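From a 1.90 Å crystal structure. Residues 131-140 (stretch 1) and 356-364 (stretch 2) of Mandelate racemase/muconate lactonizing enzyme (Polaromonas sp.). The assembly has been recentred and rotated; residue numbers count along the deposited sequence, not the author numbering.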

# COMPACT_ATOMS: atom_id res chain seq x y z
N ALA A 131 -36.14 -0.73 -25.50
CA ALA A 131 -35.52 -0.66 -26.82
C ALA A 131 -36.61 -0.60 -27.90
O ALA A 131 -36.58 0.25 -28.79
CB ALA A 131 -34.62 -1.87 -27.05
N LYS A 132 -37.57 -1.52 -27.81
CA LYS A 132 -38.69 -1.57 -28.75
C LYS A 132 -39.46 -0.26 -28.77
O LYS A 132 -39.93 0.19 -29.82
CB LYS A 132 -39.63 -2.73 -28.39
CG LYS A 132 -39.06 -4.12 -28.69
CD LYS A 132 -39.94 -5.24 -28.12
CE LYS A 132 -39.38 -6.61 -28.50
NZ LYS A 132 -40.14 -7.75 -27.90
N ARG A 133 -39.58 0.36 -27.60
CA ARG A 133 -40.29 1.63 -27.48
C ARG A 133 -39.63 2.67 -28.37
O ARG A 133 -40.31 3.53 -28.94
CB ARG A 133 -40.28 2.09 -26.01
CG ARG A 133 -41.08 3.35 -25.74
CD ARG A 133 -40.77 3.94 -24.37
NE ARG A 133 -41.25 3.09 -23.27
CZ ARG A 133 -42.52 2.99 -22.91
NH1 ARG A 133 -43.45 3.67 -23.56
NH2 ARG A 133 -42.86 2.20 -21.89
N ALA A 134 -38.31 2.60 -28.51
CA ALA A 134 -37.58 3.55 -29.34
C ALA A 134 -37.39 3.05 -30.78
O ALA A 134 -36.79 3.74 -31.60
CB ALA A 134 -36.22 3.85 -28.72
N GLY A 135 -37.91 1.86 -31.07
CA GLY A 135 -37.76 1.29 -32.40
C GLY A 135 -36.30 0.98 -32.70
O GLY A 135 -35.86 1.01 -33.85
N LEU A 136 -35.55 0.66 -31.65
CA LEU A 136 -34.13 0.36 -31.80
C LEU A 136 -33.76 -1.02 -31.28
O LEU A 136 -34.40 -1.54 -30.37
CB LEU A 136 -33.29 1.39 -31.04
CG LEU A 136 -33.39 2.88 -31.36
CD1 LEU A 136 -32.56 3.66 -30.32
CD2 LEU A 136 -32.88 3.14 -32.76
N SER A 137 -32.72 -1.61 -31.86
CA SER A 137 -32.24 -2.89 -31.38
C SER A 137 -31.68 -2.56 -30.00
O SER A 137 -31.46 -1.39 -29.69
CB SER A 137 -31.13 -3.42 -32.28
OG SER A 137 -30.04 -2.51 -32.32
N LEU A 138 -31.45 -3.56 -29.17
CA LEU A 138 -30.89 -3.30 -27.85
C LEU A 138 -29.52 -2.65 -28.01
O LEU A 138 -29.17 -1.73 -27.28
CB LEU A 138 -30.76 -4.60 -27.04
CG LEU A 138 -30.09 -4.46 -25.66
CD1 LEU A 138 -30.87 -3.46 -24.81
CD2 LEU A 138 -30.04 -5.82 -24.99
N ALA A 139 -28.75 -3.13 -28.99
CA ALA A 139 -27.42 -2.58 -29.23
C ALA A 139 -27.46 -1.08 -29.54
O ALA A 139 -26.62 -0.32 -29.07
CB ALA A 139 -26.73 -3.33 -30.37
N LYS A 140 -28.43 -0.66 -30.35
CA LYS A 140 -28.54 0.74 -30.72
C LYS A 140 -29.10 1.58 -29.58
O LYS A 140 -28.78 2.76 -29.46
CB LYS A 140 -29.39 0.90 -31.98
CG LYS A 140 -28.71 0.37 -33.25
CD LYS A 140 -27.47 1.20 -33.63
CE LYS A 140 -26.74 0.60 -34.83
NZ LYS A 140 -25.63 1.48 -35.34
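Stretch 2, residues 356-364: LVPTRPGLG

A short loop between two helices can dock a distant segment mainly through backbone hydrogen bonds, and the pairing of residues 131-140 with 356-364 illustrates how. Two hydrogen bonds anchor the contact, both made by G362: its N donates to L136 O at 2.8 Å and nearly straight, while its O accepts from L138 N at 2.9 Å. Together they frame S137 in a single beta bridge, where the two chains run parallel, with S137 CA 4.4 Å from G362 CA. Two CA-H...O contacts reinforce it, P361 CA to L136 O at 3.5 Å and S137 CA to R360 O at 3.2 Å.

S137 also serves its own helix. As N-cap, with chi1 in p, its OG accepts from K140 N at 3.1 Å; the same OG lies 2.6 Å from a water that donates to P358 O at 2.7 Å, so the cap is tied to the second segment through solvent.

In stretch 1 the first helix ends in a Schellman motif at G135, whose phi is positive, and L136 and S137 then run extended before the next helix begins at L138. Stretch 2 has no regular helix; it is extended at P361 and enters a type II' turn from P361 to G364. G362, at phi/psi 64/-144, lies with its CA 3.5 Å from A131 CB. An ideal CB there would point away from stretch 1 as a whole yet come within 3.0 Å of K132 CG, a tight approach.

Packing extends outward from this bridge. K132 CG rests 4.0 Å from P361 CB. From the second helix, L138 CD2 meets L363 CD2 at 3.6 Å and A139 CB meets V357 CG1 at 3.6 Å, so stretch 2 touches both helices, burying 424 Å² in all, both sides summed.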

# COMPACT_ATOMS: atom_id res chain seq x y z
N LEU A 356 -23.22 -11.11 -36.86
CA LEU A 356 -23.89 -9.83 -37.08
C LEU A 356 -24.79 -9.46 -35.91
O LEU A 356 -25.49 -10.31 -35.36
CB LEU A 356 -24.73 -9.87 -38.36
CG LEU A 356 -24.04 -10.23 -39.68
CD1 LEU A 356 -25.05 -10.15 -40.83
CD2 LEU A 356 -22.88 -9.28 -39.93
N VAL A 357 -24.76 -8.19 -35.54
CA VAL A 357 -25.61 -7.73 -34.46
C VAL A 357 -26.99 -7.57 -35.09
O VAL A 357 -27.13 -6.91 -36.10
CB VAL A 357 -25.13 -6.36 -33.94
CG1 VAL A 357 -26.10 -5.85 -32.89
CG2 VAL A 357 -23.73 -6.50 -33.35
N PRO A 358 -28.01 -8.22 -34.51
CA PRO A 358 -29.38 -8.13 -35.04
C PRO A 358 -29.81 -6.67 -35.17
O PRO A 358 -29.41 -5.83 -34.36
CB PRO A 358 -30.20 -8.90 -34.02
CG PRO A 358 -29.26 -9.95 -33.56
CD PRO A 358 -27.95 -9.18 -33.40
N THR A 359 -30.63 -6.36 -36.17
CA THR A 359 -31.09 -5.00 -36.38
C THR A 359 -32.55 -4.77 -35.99
O THR A 359 -33.01 -3.64 -35.96
CB THR A 359 -30.90 -4.55 -37.86
OG1 THR A 359 -31.59 -5.46 -38.73
CG2 THR A 359 -29.42 -4.52 -38.22
N ARG A 360 -33.27 -5.85 -35.68
CA ARG A 360 -34.66 -5.72 -35.27
C ARG A 360 -34.77 -5.08 -33.88
O ARG A 360 -33.81 -5.07 -33.11
CB ARG A 360 -35.34 -7.10 -35.29
CG ARG A 360 -34.38 -8.28 -35.25
CD ARG A 360 -35.07 -9.59 -35.63
NE ARG A 360 -34.11 -10.61 -36.03
CZ ARG A 360 -33.26 -11.22 -35.20
NH1 ARG A 360 -33.26 -10.92 -33.92
NH2 ARG A 360 -32.41 -12.12 -35.67
N PRO A 361 -35.95 -4.52 -33.54
CA PRO A 361 -36.18 -3.87 -32.24
C PRO A 361 -35.95 -4.76 -31.02
O PRO A 361 -36.30 -5.94 -31.02
CB PRO A 361 -37.64 -3.41 -32.34
CG PRO A 361 -37.78 -3.11 -33.81
CD PRO A 361 -37.08 -4.29 -34.46
N GLY A 362 -35.38 -4.17 -29.97
CA GLY A 362 -35.10 -4.90 -28.74
C GLY A 362 -34.11 -6.03 -28.89
O GLY A 362 -33.14 -5.92 -29.64
N LEU A 363 -34.34 -7.12 -28.16
CA LEU A 363 -33.47 -8.29 -28.24
C LEU A 363 -33.64 -8.97 -29.58
O LEU A 363 -32.74 -9.67 -30.04
CB LEU A 363 -33.81 -9.30 -27.14
CG LEU A 363 -33.28 -9.03 -25.73
CD1 LEU A 363 -33.65 -10.21 -24.84
CD2 LEU A 363 -31.77 -8.86 -25.78
N GLY A 364 -34.79 -8.78 -30.20
CA GLY A 364 -35.06 -9.40 -31.49
C GLY A 364 -35.42 -10.86 -31.34
O GLY A 364 -35.10 -11.68 -32.21
O HOH W 1 -28.53 -3.29 -34.26